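Local coordinates for protein Mypaa.01249.c (Mycobacterium paratuberculosis, PDB 3RD5) that probably acts as an oxidoreductase of the short-chain dehydrogenase/reductase family, presumably using a nicotinamide dinucleotide cofactor, on a substrate not yet identified, at residues T114-H119 and K169-L174; H119-N124 and Q283-E288; A228-R233 and G254-T259. All coordinates share one frame; numbering follows the deposited sequence. Where two conformers were deposited one is given.

Interaction 1 of 3, residues T114-H119 and K169-L174; sequences TNHLGH and KLANLL
Asn-115 and His-116 meet Lys-169, Ala-171 and Asn-172 where two helices run side by side, the axes of 114-119 and 169-174 approaching to 8.7 Å with their N-to-C directions 36° apart. Both helices belong to the short-chain dehydrogenase fold: Lys-169 closes the family's Tyr-x-x-x-Lys signature begun by Tyr-165, and Asn-115, in a wider pi-type turn, probably corresponds to the asparagine that sits in this helix in the family's active site. The carbonyl oxygen of Asn-115 is gripped from opposite faces of its plane. Asn-172 ND2 donates to Asn-115 O at 3.0 Å, and His-119 ND1 donates to the same O at 2.9 Å, nearly straight. The other end of the Asn-172 amide is fixed too, since Lys-169 NZ donates to Asn-172 OD1 at 2.8 Å, while Val-137 O gives NZ a second partner. Lys-169 reaches there through a bent chain that crosses the Asn-115 side chain at about a right angle. The Asn-115 amide nitrogen bonds to Ser-168 and Ile-96. His-116, bonded through NE2 to Ser-281, presents one ring face to Ala-171 CB, which lies 3.6 Å from His-116 CG; at the ring edge, a water joins His-116 ND1 to Asn-172 ND2.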
# COMPACT_ATOMS: atom_id res chain seq x y z
N THR A 114 -3.75 4.18 9.63
CA THR A 114 -2.44 3.69 9.18
C THR A 114 -2.51 3.18 7.75
O THR A 114 -1.74 3.57 6.87
CB THR A 114 -1.94 2.53 10.07
OG1 THR A 114 -1.87 2.96 11.44
CG2 THR A 114 -0.55 2.02 9.61
N ASN A 115 -3.45 2.27 7.49
CA ASN A 115 -3.43 1.47 6.27
C ASN A 115 -3.94 2.26 5.08
O ASN A 115 -3.47 2.07 3.97
CB ASN A 115 -4.32 0.25 6.47
CG ASN A 115 -3.84 -0.70 7.56
OD1 ASN A 115 -2.72 -0.56 8.09
ND2 ASN A 115 -4.68 -1.69 7.91
N HIS A 116 -4.93 3.13 5.32
CA HIS A 116 -5.49 3.95 4.26
C HIS A 116 -5.10 5.43 4.35
O HIS A 116 -4.50 5.99 3.42
CB HIS A 116 -7.03 3.79 4.20
CG HIS A 116 -7.68 4.75 3.27
ND1 HIS A 116 -7.48 4.73 1.91
CD2 HIS A 116 -8.53 5.78 3.51
CE1 HIS A 116 -8.15 5.73 1.35
NE2 HIS A 116 -8.81 6.38 2.30
N LEU A 117 -5.48 6.12 5.43
CA LEU A 117 -5.34 7.58 5.42
C LEU A 117 -3.92 8.08 5.34
O LEU A 117 -3.62 9.04 4.61
CB LEU A 117 -6.09 8.25 6.61
CG LEU A 117 -7.61 8.03 6.60
CD1 LEU A 117 -8.26 8.35 7.98
CD2 LEU A 117 -8.33 8.82 5.48
N GLY A 118 -3.01 7.41 6.04
CA GLY A 118 -1.61 7.85 5.97
C GLY A 118 -1.03 7.63 4.55
O GLY A 118 -0.28 8.45 4.06
N HIS A 119 -1.38 6.52 3.94
CA HIS A 119 -1.01 6.21 2.55
C HIS A 119 -1.65 7.16 1.53
O HIS A 119 -1.03 7.55 0.55
CB HIS A 119 -1.32 4.76 2.21
CG HIS A 119 -0.31 3.78 2.75
ND1 HIS A 119 -0.68 2.58 3.33
CD2 HIS A 119 1.05 3.78 2.70
CE1 HIS A 119 0.43 1.91 3.64
NE2 HIS A 119 1.50 2.63 3.31
N LYS A 169 -8.90 -2.34 4.24
CA LYS A 169 -8.46 -3.11 3.05
C LYS A 169 -9.35 -2.88 1.84
O LYS A 169 -8.91 -2.82 0.69
CB LYS A 169 -8.24 -4.57 3.41
CG LYS A 169 -7.14 -4.79 4.44
CD LYS A 169 -5.77 -4.53 3.87
CE LYS A 169 -4.98 -3.46 4.58
NZ LYS A 169 -3.69 -3.21 3.85
N LEU A 170 -10.65 -2.70 2.08
CA LEU A 170 -11.57 -2.24 1.07
C LEU A 170 -11.21 -0.81 0.62
O LEU A 170 -11.17 -0.52 -0.58
CB LEU A 170 -13.01 -2.33 1.61
CG LEU A 170 -14.07 -1.75 0.68
CD1 LEU A 170 -14.13 -2.41 -0.73
CD2 LEU A 170 -15.44 -1.80 1.32
N ALA A 171 -10.91 0.06 1.58
CA ALA A 171 -10.46 1.41 1.26
C ALA A 171 -9.24 1.43 0.35
O ALA A 171 -9.17 2.21 -0.60
CB ALA A 171 -10.21 2.23 2.53
N ASN A 172 -8.30 0.49 0.56
CA ASN A 172 -7.11 0.41 -0.28
C ASN A 172 -7.47 0.17 -1.74
O ASN A 172 -6.82 0.70 -2.66
CB ASN A 172 -6.20 -0.75 0.15
CG ASN A 172 -5.49 -0.59 1.49
OD1 ASN A 172 -5.25 -1.61 2.17
ND2 ASN A 172 -5.05 0.62 1.85
N LEU A 173 -8.49 -0.64 -1.99
CA LEU A 173 -8.95 -0.92 -3.35
C LEU A 173 -9.73 0.24 -3.98
O LEU A 173 -9.52 0.59 -5.15
CB LEU A 173 -9.76 -2.24 -3.40
CG LEU A 173 -8.89 -3.46 -3.20
CD1 LEU A 173 -9.75 -4.72 -3.05
CD2 LEU A 173 -7.98 -3.71 -4.43
N LEU A 174 -10.64 0.82 -3.21
CA LEU A 174 -11.40 1.98 -3.68
C LEU A 174 -10.46 3.15 -3.96
O LEU A 174 -10.68 3.94 -4.89
CB LEU A 174 -12.45 2.34 -2.64
CG LEU A 174 -13.60 1.35 -2.47
CD1 LEU A 174 -14.41 1.72 -1.21
CD2 LEU A 174 -14.52 1.31 -3.70
O HOH W 1 -5.44 3.23 0.64

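Interaction 2 of 3, residues H119-N124 and Q283-E288; sequences HFALTN and QLTKTE
Phe-120 and Thr-285 cross at about a right angle, the threonine hydroxyl lying at the edge of the ring, with Thr-285 OG1 3.5 Å from Phe-120 CD2. A chi1 of -180° puts CG of the phenylalanine anti to the backbone N, and the ring beyond it lies against the end of helix 271-285. Thr-287 slides past the same ring in the opposite direction, its OG1 3.6 Å from Phe-120 CE2. Trp-278 meets the ring edge to face.

Both threonines set OG1 between the backbone N and the carbonyl carbon, and the two hydroxyls come together: Thr-287 OG1 donates to Thr-285 OG1 at 2.9 Å, and Thr-285 OG1 is in turn bonded to Ser-281 O, one turn back in its helix. The chain of donors starts on the other helix. Asn-124 ND2 gives an almost straight bond (173°) to Thr-287 OG1, 3.2 Å away and in the plane of the amide. The same amide is also covered on one face, for Glu-288 O stands almost directly above Asn-124 CG at 3.4 Å. Beside these polar groups lies a small apolar patch, where Ala-121 CB touches Thr-287 CG2 at 3.9 Å and Thr-285 CB slightly farther off.

The backbone turns at Lys-286, the first residue past the helix, which has positive phi; its NZ folds back to Gln-283 O. The following extended residues run against Ala-121 and Asn-124. The arrangement thus lays the C-terminal tail of the chain along helix 110-126, one of the helices flanking the largely parallel Rossmann-type sheet of a short-chain dehydrogenase.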
# COMPACT_ATOMS: atom_id res chain seq x y z
N HIS A 119 -1.38 6.52 3.94
CA HIS A 119 -1.01 6.21 2.55
C HIS A 119 -1.65 7.16 1.53
O HIS A 119 -1.03 7.55 0.55
CB HIS A 119 -1.32 4.76 2.21
CG HIS A 119 -0.31 3.78 2.75
ND1 HIS A 119 -0.68 2.58 3.33
CD2 HIS A 119 1.05 3.78 2.70
CE1 HIS A 119 0.43 1.91 3.64
NE2 HIS A 119 1.50 2.63 3.31
N PHE A 120 -2.90 7.54 1.79
CA PHE A 120 -3.60 8.52 0.96
C PHE A 120 -2.84 9.84 0.94
O PHE A 120 -2.58 10.41 -0.13
CB PHE A 120 -5.01 8.71 1.52
CG PHE A 120 -5.86 9.69 0.76
CD1 PHE A 120 -6.63 9.25 -0.30
CD2 PHE A 120 -5.87 11.04 1.07
CE1 PHE A 120 -7.41 10.14 -1.04
CE2 PHE A 120 -6.65 11.93 0.33
CZ PHE A 120 -7.40 11.49 -0.73
N ALA A 121 -2.49 10.34 2.12
CA ALA A 121 -1.75 11.57 2.22
C ALA A 121 -0.38 11.45 1.58
O ALA A 121 0.05 12.32 0.79
CB ALA A 121 -1.61 11.95 3.71
N LEU A 122 0.30 10.36 1.86
CA LEU A 122 1.64 10.13 1.30
C LEU A 122 1.61 10.17 -0.22
O LEU A 122 2.47 10.79 -0.90
CB LEU A 122 2.23 8.81 1.77
CG LEU A 122 3.60 8.44 1.24
CD1 LEU A 122 4.66 9.48 1.70
CD2 LEU A 122 3.98 7.01 1.68
N THR A 123 0.64 9.45 -0.79
CA THR A 123 0.53 9.34 -2.25
C THR A 123 0.24 10.70 -2.89
O THR A 123 0.91 11.11 -3.87
CB THR A 123 -0.53 8.31 -2.65
OG1 THR A 123 -0.23 7.05 -2.07
CG2 THR A 123 -0.59 8.18 -4.20
N ASN A 124 -0.69 11.47 -2.32
CA ASN A 124 -0.98 12.77 -2.90
C ASN A 124 0.24 13.69 -2.83
O ASN A 124 0.44 14.51 -3.74
CB ASN A 124 -2.16 13.45 -2.19
CG ASN A 124 -3.48 12.95 -2.66
OD1 ASN A 124 -3.64 12.58 -3.84
ND2 ASN A 124 -4.48 12.99 -1.74
N GLN A 283 -10.68 15.53 3.08
CA GLN A 283 -11.07 16.36 4.23
C GLN A 283 -10.35 15.93 5.50
O GLN A 283 -9.90 16.77 6.25
CB GLN A 283 -12.58 16.34 4.44
CG GLN A 283 -13.33 16.95 3.30
CD GLN A 283 -14.80 16.64 3.37
OE1 GLN A 283 -15.30 16.17 4.39
NE2 GLN A 283 -15.50 16.86 2.27
N LEU A 284 -10.22 14.63 5.74
CA LEU A 284 -9.58 14.16 6.95
C LEU A 284 -8.08 14.43 6.96
O LEU A 284 -7.48 14.71 8.03
CB LEU A 284 -9.84 12.65 7.13
CG LEU A 284 -11.26 12.23 7.51
CD1 LEU A 284 -11.39 10.70 7.41
CD2 LEU A 284 -11.59 12.71 8.96
N THR A 285 -7.44 14.30 5.80
CA THR A 285 -5.97 14.38 5.72
C THR A 285 -5.42 15.77 5.36
O THR A 285 -4.22 15.98 5.48
CB THR A 285 -5.36 13.36 4.76
OG1 THR A 285 -5.76 13.63 3.41
CG2 THR A 285 -5.73 11.91 5.17
N LYS A 286 -6.30 16.67 4.92
CA LYS A 286 -5.89 17.98 4.39
C LYS A 286 -4.84 17.84 3.29
O LYS A 286 -3.88 18.61 3.21
CB LYS A 286 -5.47 18.91 5.54
CG LYS A 286 -6.60 19.13 6.59
CD LYS A 286 -7.91 19.48 5.90
CE LYS A 286 -9.10 19.69 6.84
NZ LYS A 286 -10.36 19.50 6.03
N THR A 287 -5.04 16.83 2.44
CA THR A 287 -4.28 16.65 1.20
C THR A 287 -5.29 16.48 0.07
O THR A 287 -6.46 16.14 0.30
CB THR A 287 -3.29 15.45 1.20
OG1 THR A 287 -4.02 14.22 1.20
CG2 THR A 287 -2.37 15.54 2.40
N GLU A 288 -4.87 16.79 -1.14
CA GLU A 288 -5.72 16.68 -2.31
C GLU A 288 -4.98 16.13 -3.51
O GLU A 288 -3.76 16.23 -3.58
CB GLU A 288 -6.36 18.02 -2.68
CG GLU A 288 -5.44 19.07 -3.16
CD GLU A 288 -6.16 20.38 -3.55
OE1 GLU A 288 -7.32 20.60 -3.13
OE2 GLU A 288 -5.53 21.18 -4.29

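Interaction 3 of 3, residues A228-R233 and G254-T259; sequences ADFGAR and GYLGRT
Phe-230 pushes the tip of its ring against the bend formed by Tyr-255, Leu-256 and Gly-257. A chi1 of -174° sets CG anti to the backbone N, and the ring projects beyond it to the loop. One face receives Leu-256 CD2 near the rim, 4.2 Å from Phe-230 CZ. Gly-257 O lies at the ring edge, 3.8 Å from Phe-230 CZ, and Tyr-255 O approaches Phe-230 CE2 to the same distance. Gly-257 adopts backbone angles (117°/170°) at which a CB would press on the carbonyl of Leu-256. In the Rossmann-type fold of the family, helix 226-240 lies in the connection between parallel strands 191-195 and 248-251, and the loop it meets here leads from the latter into antiparallel edge strand 259-261. One turn on, Arg-233 crosses Thr-259 obliquely with the aliphatic part of its chain, its CD 3.3 Å from Thr-259 OG1. That hydroxyl is bonded to Gln-234 of the same helix. Beyond the bend at chi3, the guanidinium reaches a water: Arg-233 NH1 donates to it at 3.0 Å, and the water gives its own two hydrogens to Gly-257 O and Thr-259 OG1, each 2.8 Å from the water oxygen.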
# COMPACT_ATOMS: atom_id res chain seq x y z
N ALA A 228 6.60 -14.74 3.95
CA ALA A 228 6.99 -13.45 3.44
C ALA A 228 7.35 -13.55 1.96
O ALA A 228 6.99 -12.64 1.20
CB ALA A 228 8.16 -12.88 4.26
N ASP A 229 8.08 -14.57 1.53
CA ASP A 229 8.37 -14.72 0.10
C ASP A 229 7.10 -14.82 -0.74
O ASP A 229 6.98 -14.19 -1.81
CB ASP A 229 9.26 -15.92 -0.24
CG ASP A 229 10.69 -15.81 0.25
OD1 ASP A 229 11.34 -14.76 0.12
OD2 ASP A 229 11.21 -16.89 0.66
N PHE A 230 6.16 -15.65 -0.32
CA PHE A 230 4.93 -15.85 -1.07
C PHE A 230 4.12 -14.55 -1.17
O PHE A 230 3.62 -14.16 -2.25
CB PHE A 230 4.08 -16.97 -0.46
CG PHE A 230 2.87 -17.30 -1.29
CD1 PHE A 230 2.98 -18.07 -2.44
CD2 PHE A 230 1.63 -16.78 -0.98
CE1 PHE A 230 1.86 -18.35 -3.21
CE2 PHE A 230 0.52 -17.04 -1.77
CZ PHE A 230 0.63 -17.79 -2.87
N GLY A 231 3.99 -13.84 -0.06
CA GLY A 231 3.26 -12.60 -0.09
C GLY A 231 3.92 -11.53 -0.93
O GLY A 231 3.27 -10.80 -1.70
N ALA A 232 5.25 -11.42 -0.79
CA ALA A 232 5.99 -10.38 -1.51
C ALA A 232 5.92 -10.59 -3.00
O ALA A 232 5.97 -9.63 -3.78
CB ALA A 232 7.47 -10.33 -1.03
N ARG A 233 5.85 -11.86 -3.42
CA ARG A 233 5.76 -12.19 -4.84
C ARG A 233 4.67 -11.40 -5.54
O ARG A 233 4.80 -10.94 -6.67
CB ARG A 233 5.52 -13.68 -5.00
CG ARG A 233 5.41 -14.19 -6.43
CD ARG A 233 4.94 -15.65 -6.49
NE ARG A 233 5.90 -16.53 -5.87
CZ ARG A 233 5.63 -17.80 -5.58
NH1 ARG A 233 4.43 -18.29 -5.81
NH2 ARG A 233 6.57 -18.55 -5.00
N GLY A 254 -7.01 -17.05 -4.28
CA GLY A 254 -7.16 -16.11 -3.15
C GLY A 254 -6.11 -16.30 -2.10
O GLY A 254 -5.22 -15.46 -1.90
N TYR A 255 -6.15 -17.43 -1.44
CA TYR A 255 -5.22 -17.72 -0.36
C TYR A 255 -3.88 -18.26 -0.85
O TYR A 255 -2.83 -18.02 -0.26
CB TYR A 255 -5.89 -18.69 0.60
CG TYR A 255 -7.15 -18.12 1.21
CD1 TYR A 255 -7.08 -17.42 2.39
CD2 TYR A 255 -8.39 -18.29 0.61
CE1 TYR A 255 -8.21 -16.87 2.96
CE2 TYR A 255 -9.54 -17.75 1.16
CZ TYR A 255 -9.43 -17.05 2.34
OH TYR A 255 -10.58 -16.53 2.95
N LEU A 256 -3.93 -19.06 -1.92
CA LEU A 256 -2.81 -19.74 -2.57
C LEU A 256 -3.07 -19.74 -4.08
O LEU A 256 -4.20 -19.45 -4.52
CB LEU A 256 -2.65 -21.18 -2.09
CG LEU A 256 -2.20 -21.38 -0.63
CD1 LEU A 256 -2.32 -22.86 -0.27
CD2 LEU A 256 -0.75 -20.86 -0.41
N GLY A 257 -2.06 -20.16 -4.84
CA GLY A 257 -2.16 -20.22 -6.28
C GLY A 257 -1.19 -19.32 -7.00
O GLY A 257 -0.55 -18.45 -6.41
N ARG A 258 -1.11 -19.51 -8.32
CA ARG A 258 -0.21 -18.72 -9.18
C ARG A 258 -0.57 -17.25 -9.18
O ARG A 258 -1.75 -16.88 -9.08
CB ARG A 258 -0.26 -19.23 -10.62
CG ARG A 258 -1.57 -19.13 -11.34
CD ARG A 258 -1.43 -19.82 -12.73
NE ARG A 258 -0.40 -19.19 -13.57
CZ ARG A 258 0.31 -19.82 -14.51
NH1 ARG A 258 0.13 -21.11 -14.76
NH2 ARG A 258 1.21 -19.15 -15.22
N THR A 259 0.43 -16.40 -9.34
CA THR A 259 0.24 -14.93 -9.36
C THR A 259 -0.34 -14.48 -10.69
O THR A 259 0.14 -14.82 -11.78
CB THR A 259 1.58 -14.25 -9.09
OG1 THR A 259 2.07 -14.64 -7.81
CG2 THR A 259 1.43 -12.73 -9.16
O HOH W 2 1.80 -16.98 -6.35

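Helix 110-126 carries both interaction 1 and interaction 2, whose centres lie about 11 Å apart. They share His-119, which is bonded within interaction 1 and, through NE2, to Thr-22 of the first strand. The two contacts touch directly, Leu-117 O lying 3.6 Å from Thr-285 CG2, and Ser-281 serves both, its OG bonded to His-116 NE2 and its O to Thr-285 OG1. Interaction 1, with the signature lysine, lies at the likely active site, its centre about 7 Å from the chain's, against about 14 Å for interaction 2. Interaction 3 stands apart, about 20 Å from interaction 1 and about 29 Å from interaction 2 between centres, the latter on the opposite side of the chain's centre.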